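Local coordinates for putative exported protein (Bordetella pertussis, PDB 2DVZ) that binds glutamate and probably serves as the periplasmic solute receptor of a tripartite tricarboxylate-type transport system, at residues A[15-20]-A[46-51]; A[65-70]-A[97-102]; A[159-164]-A[309-314]; A[213-218]-A[227-232]. All blocks are in the same frame, centred on the assembly; numbering follows the deposited sequence.

Interaction 1 (A[15-20]-A[46-51])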
loop_
_atom_site.group_PDB
_atom_site.type_symbol
_atom_site.label_atom_id
_atom_site.label_comp_id
_atom_site.label_asym_id
_atom_site.label_seq_id
_atom_site.Cartn_x
_atom_site.Cartn_y
_atom_site.Cartn_z
ATOM N N ALA A 15 1.880 25.429 -22.129
ATOM C CA ALA A 15 2.715 25.004 -20.945
ATOM C C ALA A 15 1.979 24.020 -20.006
ATOM O O ALA A 15 0.838 24.245 -19.589
ATOM C CB ALA A 15 3.251 26.233 -20.163
ATOM N N TYR A 16 2.650 22.915 -19.705
ATOM C CA TYR A 16 2.116 21.867 -18.840
ATOM C C TYR A 16 1.686 22.445 -17.460
ATOM O O TYR A 16 2.415 23.249 -16.879
ATOM C CB TYR A 16 3.168 20.769 -18.688
ATOM C CG TYR A 16 2.700 19.631 -17.832
ATOM C CD1 TYR A 16 2.012 18.554 -18.403
ATOM C CD2 TYR A 16 2.890 19.647 -16.449
ATOM C CE1 TYR A 16 1.525 17.537 -17.656
ATOM C CE2 TYR A 16 2.398 18.584 -15.661
ATOM C CZ TYR A 16 1.721 17.533 -16.286
ATOM O OH TYR A 16 1.239 16.465 -15.572
ATOM N N PRO A 17 0.485 22.078 -16.961
ATOM C CA PRO A 17 -0.566 21.301 -17.622
ATOM C C PRO A 17 -1.606 22.239 -18.250
ATOM O O PRO A 17 -1.904 23.261 -17.663
ATOM C CB PRO A 17 -1.175 20.489 -16.476
ATOM C CG PRO A 17 -0.736 21.229 -15.165
ATOM C CD PRO A 17 0.108 22.415 -15.581
ATOM N N SER A 18 -2.157 21.871 -19.414
ATOM C CA SER A 18 -3.077 22.723 -20.169
ATOM C C SER A 18 -4.453 22.074 -20.203
ATOM O O SER A 18 -5.468 22.685 -20.605
ATOM C CB SER A 18 -2.515 22.992 -21.584
ATOM O OG SER A 18 -2.326 21.778 -22.319
ATOM N N LYS A 19 -4.491 20.841 -19.710
ATOM C CA LYS A 19 -5.718 20.071 -19.593
ATOM C C LYS A 19 -5.665 19.115 -18.349
ATOM O O LYS A 19 -4.640 19.020 -17.670
ATOM C CB LYS A 19 -5.915 19.293 -20.897
ATOM C CG LYS A 19 -4.902 18.213 -21.115
ATOM C CD LYS A 19 -4.998 17.580 -22.467
ATOM C CE LYS A 19 -4.068 16.414 -22.521
ATOM N NZ LYS A 19 -3.749 15.905 -23.885
ATOM N N ALA A 20 -6.778 18.427 -18.081
ATOM C CA ALA A 20 -6.883 17.389 -17.051
ATOM C C ALA A 20 -5.800 16.320 -17.123
ATOM O O ALA A 20 -5.396 15.874 -18.212
ATOM C CB ALA A 20 -8.267 16.707 -17.091
ATOM N N GLN A 46 -5.550 21.869 -7.122
ATOM C CA GLN A 46 -5.700 23.272 -6.723
ATOM C C GLN A 46 -4.436 24.074 -7.071
ATOM O O GLN A 46 -4.510 25.180 -7.601
ATOM C CB GLN A 46 -6.033 23.344 -5.221
ATOM C CG GLN A 46 -5.989 24.777 -4.634
ATOM C CD GLN A 46 -6.150 24.841 -3.107
ATOM O OE1 GLN A 46 -5.576 25.725 -2.457
ATOM N NE2 GLN A 46 -6.922 23.914 -2.533
ATOM N N GLU A 47 -3.276 23.485 -6.812
ATOM C CA GLU A 47 -1.981 24.112 -7.113
ATOM C C GLU A 47 -1.688 24.182 -8.599
ATOM O O GLU A 47 -1.208 25.205 -9.083
ATOM C CB GLU A 47 -0.838 23.368 -6.390
ATOM C CG GLU A 47 0.586 23.875 -6.651
ATOM C CD GLU A 47 0.859 25.335 -6.168
ATOM O OE1 GLU A 47 0.066 25.887 -5.368
ATOM O OE2 GLU A 47 1.903 25.909 -6.584
ATOM N N LEU A 48 -1.965 23.082 -9.313
ATOM C CA LEU A 48 -1.644 22.948 -10.737
ATOM C C LEU A 48 -2.600 23.723 -11.663
ATOM O O LEU A 48 -2.253 24.012 -12.809
ATOM C CB LEU A 48 -1.539 21.465 -11.154
ATOM C CG LEU A 48 -0.325 20.662 -10.640
ATOM C CD1 LEU A 48 -0.488 19.122 -10.822
ATOM C CD2 LEU A 48 0.941 21.166 -11.270
ATOM N N GLY A 49 -3.781 24.056 -11.163
ATOM C CA GLY A 49 -4.794 24.770 -11.943
ATOM C C GLY A 49 -5.415 23.918 -13.049
ATOM O O GLY A 49 -5.989 24.467 -14.008
ATOM N N GLN A 50 -5.299 22.582 -12.896
ATOM C CA GLN A 50 -5.974 21.599 -13.733
ATOM C C GLN A 50 -6.541 20.467 -12.890
ATOM O O GLN A 50 -5.945 20.077 -11.899
ATOM C CB GLN A 50 -5.043 21.016 -14.814
ATOM C CG GLN A 50 -4.562 21.999 -15.862
ATOM C CD GLN A 50 -5.660 22.665 -16.674
ATOM O OE1 GLN A 50 -6.751 22.113 -16.871
ATOM N NE2 GLN A 50 -5.376 23.864 -17.159
ATOM N N PRO A 51 -7.710 19.930 -13.280
ATOM C CA PRO A 51 -8.139 18.704 -12.576
ATOM C C PRO A 51 -7.182 17.513 -12.741
ATOM O O PRO A 51 -6.556 17.341 -13.790
ATOM C CB PRO A 51 -9.492 18.370 -13.220
ATOM C CG PRO A 51 -9.453 19.107 -14.566
ATOM C CD PRO A 51 -8.697 20.364 -14.291
#
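The N-terminal lead-in to a beta-alpha-beta unit meets its helix-to-strand connection: residues 15-20 run into strand 21-25, and residues 46-51 carry the chain from the end of helix 32-48 into strand 52-56, which pairs in parallel with 21-25. Gly49, with positive phi, turns the chain out of the helix. Gln50 lies between the two segments. Gln50 CB lies 3.5 Å from Lys19 O. With CG beside the backbone N (chi1 -65°), the side chain crosses Pro17 obliquely, and Gln50 CG comes 3.4 Å from Pro17 O. A bend at chi2 (-60°) lays the amide along the backbone of residues 17-19: Gln50 CD faces Lys19 N, Gln50 OE1 sits 3.5 Å from Lys19 C, and Gln50 NE2 is 3.6 Å from both Pro17 O and Ser18 O. Pro17, which follows a cis peptide, puts its CB over the centre of the Tyr16 ring, and Pro17 CG is 4.1 Å from Leu48 CB. Leu48 also touches Ala262 of helix 253-267, the helix that Tyr16 packs on. Nearest the strands, Ala20 CB rests 3.7 Å from Pro51 CG, and a CA-H...O contact joins Ala20 CA to Pro51 O at 3.3 Å.

Interaction 2 (A[65-70]-A[97-102])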
loop_
_atom_site.group_PDB
_atom_site.type_symbol
_atom_site.label_atom_id
_atom_site.label_comp_id
_atom_site.label_asym_id
_atom_site.label_seq_id
_atom_site.Cartn_x
_atom_site.Cartn_y
_atom_site.Cartn_z
ATOM N N GLY A 65 -3.716 -2.380 -13.661
ATOM C CA GLY A 65 -3.634 -0.923 -13.700
ATOM C C GLY A 65 -2.222 -0.443 -13.957
ATOM O O GLY A 65 -2.027 0.542 -14.682
ATOM N N ALA A 66 -1.233 -1.122 -13.373
ATOM C CA ALA A 66 0.160 -0.704 -13.603
ATOM C C ALA A 66 0.606 -0.934 -15.049
ATOM O O ALA A 66 1.470 -0.208 -15.537
ATOM C CB ALA A 66 1.144 -1.357 -12.621
ATOM N N SER A 67 0.043 -1.949 -15.712
ATOM C CA SER A 67 0.478 -2.335 -17.063
ATOM C C SER A 67 -0.078 -1.310 -18.007
ATOM O O SER A 67 0.612 -0.859 -18.925
ATOM C CB SER A 67 -0.006 -3.747 -17.433
ATOM O OG SER A 67 0.597 -4.742 -16.581
ATOM N N GLU A 68 -1.312 -0.909 -17.739
ATOM C CA GLU A 68 -1.983 0.184 -18.444
ATOM C C GLU A 68 -1.289 1.543 -18.321
ATOM O O GLU A 68 -1.125 2.269 -19.319
ATOM C CB GLU A 68 -3.421 0.336 -17.954
ATOM C CG GLU A 68 -4.136 1.405 -18.714
ATOM C CD GLU A 68 -5.629 1.387 -18.530
ATOM O OE1 GLU A 68 -6.266 0.293 -18.713
ATOM O OE2 GLU A 68 -6.157 2.488 -18.216
ATOM N N ALA A 69 -0.908 1.898 -17.096
ATOM C CA ALA A 69 -0.172 3.119 -16.860
ATOM C C ALA A 69 1.172 3.100 -17.614
ATOM O O ALA A 69 1.638 4.148 -18.088
ATOM C CB ALA A 69 0.044 3.298 -15.366
ATOM N N ALA A 70 1.787 1.921 -17.718
ATOM C CA ALA A 70 3.084 1.773 -18.368
ATOM C C ALA A 70 3.025 1.994 -19.903
ATOM O O ALA A 70 4.023 2.413 -20.514
ATOM C CB ALA A 70 3.688 0.424 -18.047
ATOM N N ASP A 97 6.164 -13.278 -16.733
ATOM C CA ASP A 97 5.030 -12.854 -17.517
ATOM C C ASP A 97 4.360 -11.568 -17.048
ATOM O O ASP A 97 3.264 -11.252 -17.516
ATOM C CB ASP A 97 4.002 -13.982 -17.619
ATOM C CG ASP A 97 3.415 -14.352 -16.283
ATOM O OD1 ASP A 97 3.801 -15.413 -15.729
ATOM O OD2 ASP A 97 2.578 -13.572 -15.773
ATOM N N LEU A 98 4.971 -10.830 -16.128
ATOM C CA LEU A 98 4.428 -9.504 -15.808
ATOM C C LEU A 98 4.693 -8.577 -17.022
ATOM O O LEU A 98 5.824 -8.532 -17.511
ATOM C CB LEU A 98 5.051 -8.950 -14.515
ATOM C CG LEU A 98 4.343 -7.759 -13.856
ATOM C CD1 LEU A 98 3.103 -8.211 -13.114
ATOM C CD2 LEU A 98 5.295 -7.055 -12.918
ATOM N N PRO A 99 3.654 -7.877 -17.531
ATOM C CA PRO A 99 3.747 -6.987 -18.701
ATOM C C PRO A 99 4.410 -5.599 -18.509
ATOM O O PRO A 99 4.266 -4.727 -19.387
ATOM C CB PRO A 99 2.287 -6.781 -19.102
ATOM C CG PRO A 99 1.510 -7.746 -18.260
ATOM C CD PRO A 99 2.278 -7.947 -17.031
ATOM N N TYR A 100 5.116 -5.378 -17.398
ATOM C CA TYR A 100 5.833 -4.126 -17.202
ATOM C C TYR A 100 7.059 -4.400 -16.347
ATOM O O TYR A 100 7.093 -5.371 -15.638
ATOM C CB TYR A 100 4.924 -3.046 -16.573
ATOM C CG TYR A 100 4.508 -3.332 -15.137
ATOM C CD1 TYR A 100 5.297 -2.911 -14.078
ATOM C CD2 TYR A 100 3.335 -4.029 -14.854
ATOM C CE1 TYR A 100 4.931 -3.166 -12.747
ATOM C CE2 TYR A 100 2.955 -4.294 -13.543
ATOM C CZ TYR A 100 3.760 -3.867 -12.492
ATOM O OH TYR A 100 3.414 -4.134 -11.204
ATOM N N ASP A 101 8.083 -3.571 -16.487
ATOM C CA ASP A 101 9.243 -3.562 -15.615
ATOM C C ASP A 101 9.028 -2.301 -14.751
ATOM O O ASP A 101 8.973 -1.204 -15.289
ATOM C CB ASP A 101 10.527 -3.486 -16.464
ATOM C CG ASP A 101 11.828 -3.542 -15.642
ATOM O OD1 ASP A 101 11.961 -2.960 -14.519
ATOM O OD2 ASP A 101 12.765 -4.162 -16.187
ATOM N N PRO A 102 8.847 -2.472 -13.417
ATOM C CA PRO A 102 8.554 -1.327 -12.544
ATOM C C PRO A 102 9.604 -0.209 -12.640
ATOM O O PRO A 102 9.287 0.969 -12.505
ATOM C CB PRO A 102 8.546 -1.953 -11.119
ATOM C CG PRO A 102 9.325 -3.256 -11.274
ATOM C CD PRO A 102 8.925 -3.734 -12.643
#
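This is a buried contact between an aromatic side chain and the small-residue face of a helix, within a fold of the periplasmic binding protein class. Helix 63-71 presents Ala66, Ser67 and Ala70 to Tyr100, which lies on the connection running from helix 84-93 to strand 106-121. The two alanines, one turn apart, both point their CB atoms at the tyrosine. Ala66 CB makes a CH-pi contact over one face of the Tyr100 ring, 3.9 Å from the centroid and 27° off the normal, displaced toward the hydroxyl end. Leu98 CD2 covers the other face, 3.5 Å above the plane near the rim, so the ring is sandwiched between the helix and a residue of its own loop. One helical turn on, at the backbone end of the tyrosine, Ala70 CB meets Tyr100 CB at 4.0 Å, and both residues also touch Phe106. Tyr100 adopts the crowded first torsion, with CG between the backbone N and the carbonyl carbon (chi1 68°), and its hydroxyl is hydrogen-bonded to Thr86 O. That tether ties the ring to the start of helix 84-93, close behind the glutamate-binding Ser85, whose side chain is about 7 Å from that of Tyr100. Ser67 OG, hydrogen-bonded to Ala63 O within its helix, approaches the ring edge 3.3 Å from Tyr100 CD2 and lies 3.6 Å from Pro99 CG.

Interaction 3 (A[159-164]-A[309-314])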
loop_
_atom_site.group_PDB
_atom_site.type_symbol
_atom_site.label_atom_id
_atom_site.label_comp_id
_atom_site.label_asym_id
_atom_site.label_seq_id
_atom_site.Cartn_x
_atom_site.Cartn_y
_atom_site.Cartn_z
ATOM N N GLY A 159 0.934 -11.426 4.718
ATOM C CA GLY A 159 0.315 -12.581 5.346
ATOM C C GLY A 159 1.192 -13.827 5.383
ATOM O O GLY A 159 1.208 -14.546 6.370
ATOM N N GLU A 160 1.922 -14.059 4.290
ATOM C CA GLU A 160 2.741 -15.236 4.114
ATOM C C GLU A 160 4.008 -15.134 4.912
ATOM O O GLU A 160 4.486 -16.123 5.468
ATOM C CB GLU A 160 3.054 -15.434 2.622
ATOM C CG GLU A 160 1.839 -15.959 1.771
ATOM C CD GLU A 160 1.102 -17.153 2.419
ATOM O OE1 GLU A 160 1.727 -18.213 2.658
ATOM O OE2 GLU A 160 -0.118 -17.027 2.695
ATOM N N SER A 161 4.569 -13.928 4.942
ATOM C CA SER A 161 5.684 -13.590 5.854
ATOM C C SER A 161 5.349 -13.778 7.337
ATOM O O SER A 161 6.179 -14.289 8.110
ATOM C CB SER A 161 6.140 -12.148 5.610
ATOM O OG SER A 161 6.886 -12.149 4.408
ATOM N N PHE A 162 4.142 -13.351 7.712
ATOM C CA PHE A 162 3.637 -13.512 9.053
ATOM C C PHE A 162 3.567 -14.991 9.464
ATOM O O PHE A 162 4.007 -15.394 10.555
ATOM C CB PHE A 162 2.249 -12.857 9.101
ATOM C CG PHE A 162 1.559 -12.984 10.424
ATOM C CD1 PHE A 162 1.644 -11.960 11.354
ATOM C CD2 PHE A 162 0.847 -14.139 10.753
ATOM C CE1 PHE A 162 1.027 -12.061 12.565
ATOM C CE2 PHE A 162 0.214 -14.250 11.983
ATOM C CZ PHE A 162 0.296 -13.200 12.892
ATOM N N LYS A 163 2.959 -15.786 8.584
ATOM C CA LYS A 163 2.828 -17.228 8.749
ATOM C C LYS A 163 4.197 -17.875 8.984
ATOM O O LYS A 163 4.377 -18.635 9.926
ATOM C CB LYS A 163 2.145 -17.826 7.504
ATOM C CG LYS A 163 0.690 -17.537 7.493
ATOM C CD LYS A 163 0.022 -17.817 6.169
ATOM C CE LYS A 163 0.115 -19.270 5.771
ATOM N NZ LYS A 163 -0.702 -19.425 4.523
HETATM N N MSE A 164 5.158 -17.544 8.132
HETATM C CA MSE A 164 6.483 -18.118 8.217
HETATM C C MSE A 164 7.227 -17.758 9.521
HETATM O O MSE A 164 7.904 -18.599 10.135
HETATM C CB MSE A 164 7.270 -17.674 6.964
HETATM C CG MSE A 164 8.682 -18.281 6.808
HETATM SE SE MSE A 164 8.594 -20.245 6.649
HETATM C CE MSE A 164 7.828 -20.401 4.823
ATOM N N GLN A 309 14.531 -17.515 0.932
ATOM C CA GLN A 309 13.539 -17.533 2.053
ATOM C C GLN A 309 12.196 -18.293 1.819
ATOM O O GLN A 309 11.396 -18.443 2.757
ATOM C CB GLN A 309 13.292 -16.116 2.612
ATOM C CG GLN A 309 14.598 -15.314 2.839
ATOM C CD GLN A 309 14.406 -13.993 3.596
ATOM O OE1 GLN A 309 13.277 -13.591 3.936
ATOM N NE2 GLN A 309 15.528 -13.312 3.866
ATOM N N ASN A 310 11.951 -18.759 0.590
ATOM C CA ASN A 310 10.915 -19.779 0.295
ATOM C C ASN A 310 9.495 -19.372 0.708
ATOM O O ASN A 310 8.690 -20.200 1.156
ATOM C CB ASN A 310 11.326 -21.131 0.921
ATOM C CG ASN A 310 10.510 -22.337 0.399
ATOM O OD1 ASN A 310 10.440 -22.602 -0.814
ATOM N ND2 ASN A 310 9.930 -23.099 1.342
ATOM N N ILE A 311 9.185 -18.088 0.546
ATOM C CA ILE A 311 7.827 -17.599 0.811
ATOM C C ILE A 311 6.996 -17.536 -0.470
ATOM O O ILE A 311 7.041 -16.547 -1.194
ATOM C CB ILE A 311 7.822 -16.254 1.611
ATOM C CG1 ILE A 311 8.378 -16.490 3.025
ATOM C CG2 ILE A 311 6.403 -15.705 1.712
ATOM C CD1 ILE A 311 8.868 -15.263 3.745
ATOM N N LYS A 312 6.234 -18.606 -0.717
ATOM C CA LYS A 312 5.425 -18.798 -1.938
ATOM C C LYS A 312 4.163 -17.928 -2.048
ATOM O O LYS A 312 3.322 -17.925 -1.145
ATOM C CB LYS A 312 4.996 -20.259 -2.076
ATOM C CG LYS A 312 6.071 -21.276 -1.791
ATOM C CD LYS A 312 5.832 -22.546 -2.605
ATOM C CE LYS A 312 6.254 -23.812 -1.846
ATOM N NZ LYS A 312 7.659 -23.773 -1.352
ATOM N N LEU A 313 4.017 -17.235 -3.175
ATOM C CA LEU A 313 2.837 -16.411 -3.430
ATOM C C LEU A 313 1.799 -17.070 -4.333
ATOM O O LEU A 313 0.602 -16.902 -4.139
ATOM C CB LEU A 313 3.221 -15.033 -3.954
ATOM C CG LEU A 313 3.989 -14.103 -3.008
ATOM C CD1 LEU A 313 4.147 -12.779 -3.705
ATOM C CD2 LEU A 313 3.288 -13.915 -1.681
ATOM N N ASP A 314 2.249 -17.807 -5.340
ATOM C CA ASP A 314 1.334 -18.714 -6.069
ATOM C C ASP A 314 1.892 -20.140 -6.250
ATOM O O ASP A 314 2.885 -20.516 -5.593
ATOM C CB ASP A 314 0.786 -18.086 -7.383
ATOM C CG ASP A 314 1.884 -17.625 -8.354
ATOM O OD1 ASP A 314 2.945 -18.304 -8.464
ATOM O OD2 ASP A 314 1.660 -16.589 -9.038
ATOM O OXT ASP A 314 1.369 -20.943 -7.034
#
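The flat groups of residues 159-164 lie on different sides of helix 154-166. The Phe162 ring is buried away from residues 309-314, meeting Phe194 edge-to-face and packing on Phe130, Leu134 and Leu137. The Glu160 carboxylate is held by Lys163 and Tyr146: Lys163 NZ, one turn on, forms a salt bridge to the syn lone pair of Glu160 OE2 at 3.1 Å and a weak bond to Glu160 OE1, while the hydroxyl of Tyr146 also bonds OE2. With CG beside the backbone N and the chain bent at chi2, the glutamate curls so that its methylenes, rather than its charge, meet the C-terminal tail. Ile311 is the centre of that meeting. Ile311 CG2, anti to the backbone N, presses 3.5 Å from Glu160 CB; Ile311 CD1 reaches to 3.8 Å from Ser161 OG; and Ile311 CG1 lies 4.2 Å from Met164 CG of a selenomethionine whose chain crosses it obliquely. Glu160, Ser161, Met164 and Leu157 thus give Ile311 one patch of the helix surface. Met164 CE folds on to 3.8 Å from Asn310 O. Leu313 packs on Leu157 as well as on Val89 and Cys93, so the tail spans helices 154-166 and 84-93 of this periplasmic binding protein. No hydrogen bond crosses the contact: the two segments meet mainly through carbon atoms, while the Glu160 carboxylate, paired with Lys163 and bonded by Tyr146, probably stays ionised.

Interaction 4 (A[213-218]-A[227-232])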
loop_
_atom_site.group_PDB
_atom_site.type_symbol
_atom_site.label_atom_id
_atom_site.label_comp_id
_atom_site.label_asym_id
_atom_site.label_seq_id
_atom_site.Cartn_x
_atom_site.Cartn_y
_atom_site.Cartn_z
ATOM N N ALA A 213 -1.197 -5.578 15.616
ATOM C CA ALA A 213 0.131 -4.965 15.481
ATOM C C ALA A 213 0.132 -4.058 14.257
ATOM O O ALA A 213 -0.664 -4.241 13.357
ATOM C CB ALA A 213 1.209 -6.030 15.337
ATOM N N ILE A 214 1.020 -3.075 14.231
ATOM C CA ILE A 214 1.198 -2.197 13.070
ATOM C C ILE A 214 2.649 -2.344 12.633
ATOM O O ILE A 214 3.517 -2.670 13.469
ATOM C CB ILE A 214 0.858 -0.670 13.337
ATOM C CG1 ILE A 214 1.693 -0.082 14.485
ATOM C CG2 ILE A 214 -0.628 -0.450 13.564
ATOM C CD1 ILE A 214 1.667 1.461 14.529
ATOM N N ALA A 215 2.905 -2.162 11.338
ATOM C CA ALA A 215 4.293 -2.099 10.849
ATOM C C ALA A 215 4.745 -0.617 10.697
ATOM O O ALA A 215 4.293 0.105 9.832
ATOM C CB ALA A 215 4.486 -2.912 9.568
ATOM N N TRP A 216 5.600 -0.177 11.600
ATOM C CA TRP A 216 5.918 1.237 11.763
ATOM C C TRP A 216 7.077 1.323 12.758
ATOM O O TRP A 216 7.285 0.397 13.554
ATOM C CB TRP A 216 4.689 1.992 12.270
ATOM C CG TRP A 216 4.678 3.462 11.996
ATOM C CD1 TRP A 216 4.633 4.481 12.930
ATOM C CD2 TRP A 216 4.690 4.108 10.702
ATOM N NE1 TRP A 216 4.608 5.706 12.300
ATOM C CE2 TRP A 216 4.644 5.509 10.936
ATOM C CE3 TRP A 216 4.732 3.643 9.385
ATOM C CZ2 TRP A 216 4.645 6.443 9.888
ATOM C CZ3 TRP A 216 4.759 4.559 8.347
ATOM C CH2 TRP A 216 4.701 5.948 8.603
ATOM N N PRO A 217 7.877 2.400 12.685
ATOM C CA PRO A 217 8.956 2.513 13.682
ATOM C C PRO A 217 8.480 2.643 15.116
ATOM O O PRO A 217 9.147 2.198 16.010
ATOM C CB PRO A 217 9.740 3.784 13.233
ATOM C CG PRO A 217 9.386 3.968 11.793
ATOM C CD PRO A 217 7.938 3.483 11.686
ATOM N N THR A 218 7.339 3.249 15.339
ATOM C CA THR A 218 6.855 3.424 16.675
ATOM C C THR A 218 5.352 3.180 16.680
ATOM O O THR A 218 4.744 3.015 15.609
ATOM C CB THR A 218 7.165 4.869 17.253
ATOM O OG1 THR A 218 6.366 5.856 16.598
ATOM C CG2 THR A 218 8.647 5.241 17.120
ATOM N N PRO A 227 0.692 -2.266 19.556
ATOM C CA PRO A 227 2.157 -2.326 19.445
ATOM C C PRO A 227 2.633 -2.446 18.002
ATOM O O PRO A 227 1.895 -2.914 17.156
ATOM C CB PRO A 227 2.500 -3.672 20.153
ATOM C CG PRO A 227 1.294 -4.523 19.849
ATOM C CD PRO A 227 0.132 -3.549 20.049
ATOM N N THR A 228 3.889 -2.094 17.755
ATOM C CA THR A 228 4.522 -2.422 16.484
ATOM C C THR A 228 4.902 -3.905 16.467
ATOM O O THR A 228 4.852 -4.588 17.528
ATOM C CB THR A 228 5.757 -1.557 16.230
ATOM O OG1 THR A 228 6.862 -2.053 17.003
ATOM C CG2 THR A 228 5.465 -0.152 16.616
ATOM N N PHE A 229 5.292 -4.396 15.281
ATOM C CA PHE A 229 5.737 -5.767 15.144
ATOM C C PHE A 229 7.039 -6.006 15.881
ATOM O O PHE A 229 7.319 -7.145 16.281
ATOM C CB PHE A 229 5.891 -6.158 13.662
ATOM C CG PHE A 229 4.593 -6.585 13.019
ATOM C CD1 PHE A 229 4.082 -7.872 13.230
ATOM C CD2 PHE A 229 3.879 -5.708 12.206
ATOM C CE1 PHE A 229 2.864 -8.264 12.620
ATOM C CE2 PHE A 229 2.666 -6.077 11.618
ATOM C CZ PHE A 229 2.163 -7.357 11.830
ATOM N N ALA A 230 7.846 -4.944 16.020
ATOM C CA ALA A 230 9.067 -4.984 16.817
ATOM C C ALA A 230 8.735 -5.097 18.328
ATOM O O ALA A 230 9.336 -5.903 19.064
ATOM C CB ALA A 230 9.949 -3.767 16.510
ATOM N N ASP A 231 7.745 -4.330 18.783
ATOM C CA ASP A 231 7.226 -4.520 20.148
ATOM C C ASP A 231 6.708 -5.945 20.363
ATOM O O ASP A 231 6.973 -6.516 21.406
ATOM C CB ASP A 231 6.099 -3.543 20.447
ATOM C CG ASP A 231 6.553 -2.107 20.460
ATOM O OD1 ASP A 231 7.715 -1.830 20.891
ATOM O OD2 ASP A 231 5.710 -1.251 20.078
ATOM N N ALA A 232 5.964 -6.503 19.384
ATOM C CA ALA A 232 5.434 -7.880 19.476
ATOM C C ALA A 232 6.507 -8.973 19.466
ATOM O O ALA A 232 6.216 -10.149 19.742
ATOM C CB ALA A 232 4.453 -8.152 18.378
#
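Pro227 O is gripped twice: Ile214 N donates a hydrogen bond lying in its carbonyl plane (3.1 Å, N-H...O 151°), and Ala213 CA adds a CA-H...O contact at 3.2 Å. With the weak bond from Phe229 N to Ile214 O, this makes a single beta bridge between Ile214 and Thr228. It fastens the loop before strand 241-248 to strand 210-215, which in this periplasmic binding protein pairs with strand 106-121. Thr228 also opens an ST motif. Thr228 OG1, in the crowded position between the backbone N and the carbonyl carbon, accepts from Asp231 N at 3.0 Å, nearly straight at 170°. In return Asp231 OD2, met from above the carboxylate plane, accepts from Thr228 N, closing the turn reciprocally. The threonine's first torsion also puts CG2 anti to the carbonyl carbon, with Thr228 CG2 3.3 Å from Thr218 C. Phe229 folds back over the strand, where Ala215 CA lies at its edge in the ring plane and Ala215 CB is 3.9 Å from Phe229 CD2. Met158 and Phe162 of helix 154-166 also touch this ring. Ala213 CB stands almost on the axis of the Phe229 ring, 3.8 Å from its centroid and 6° off the normal.

How the interactions relate
Interactions 2, 3 and 4 are spread around the glutamate pocket without lining it: the side chains of Tyr100, Leu313 and Trp216 are about 10, 11 and 12 Å from the bound glutamate. Interactions 3 and 4 touch: Phe162 CD1, on the far side of the helix from the tail, lies 4.1 Å from Phe229 CE1, and residues 213-232 fall within the long span of chain between 159-164 and 309-314. Interaction 2 comes within about 7 Å of interaction 3, nearest atoms; both touch helix 84-93, whose Cys93 is disulfide-bonded to Cys152. Interaction 1 stands apart on the surface, its centre about 43 Å from that of interaction 3, across the centre of the chain.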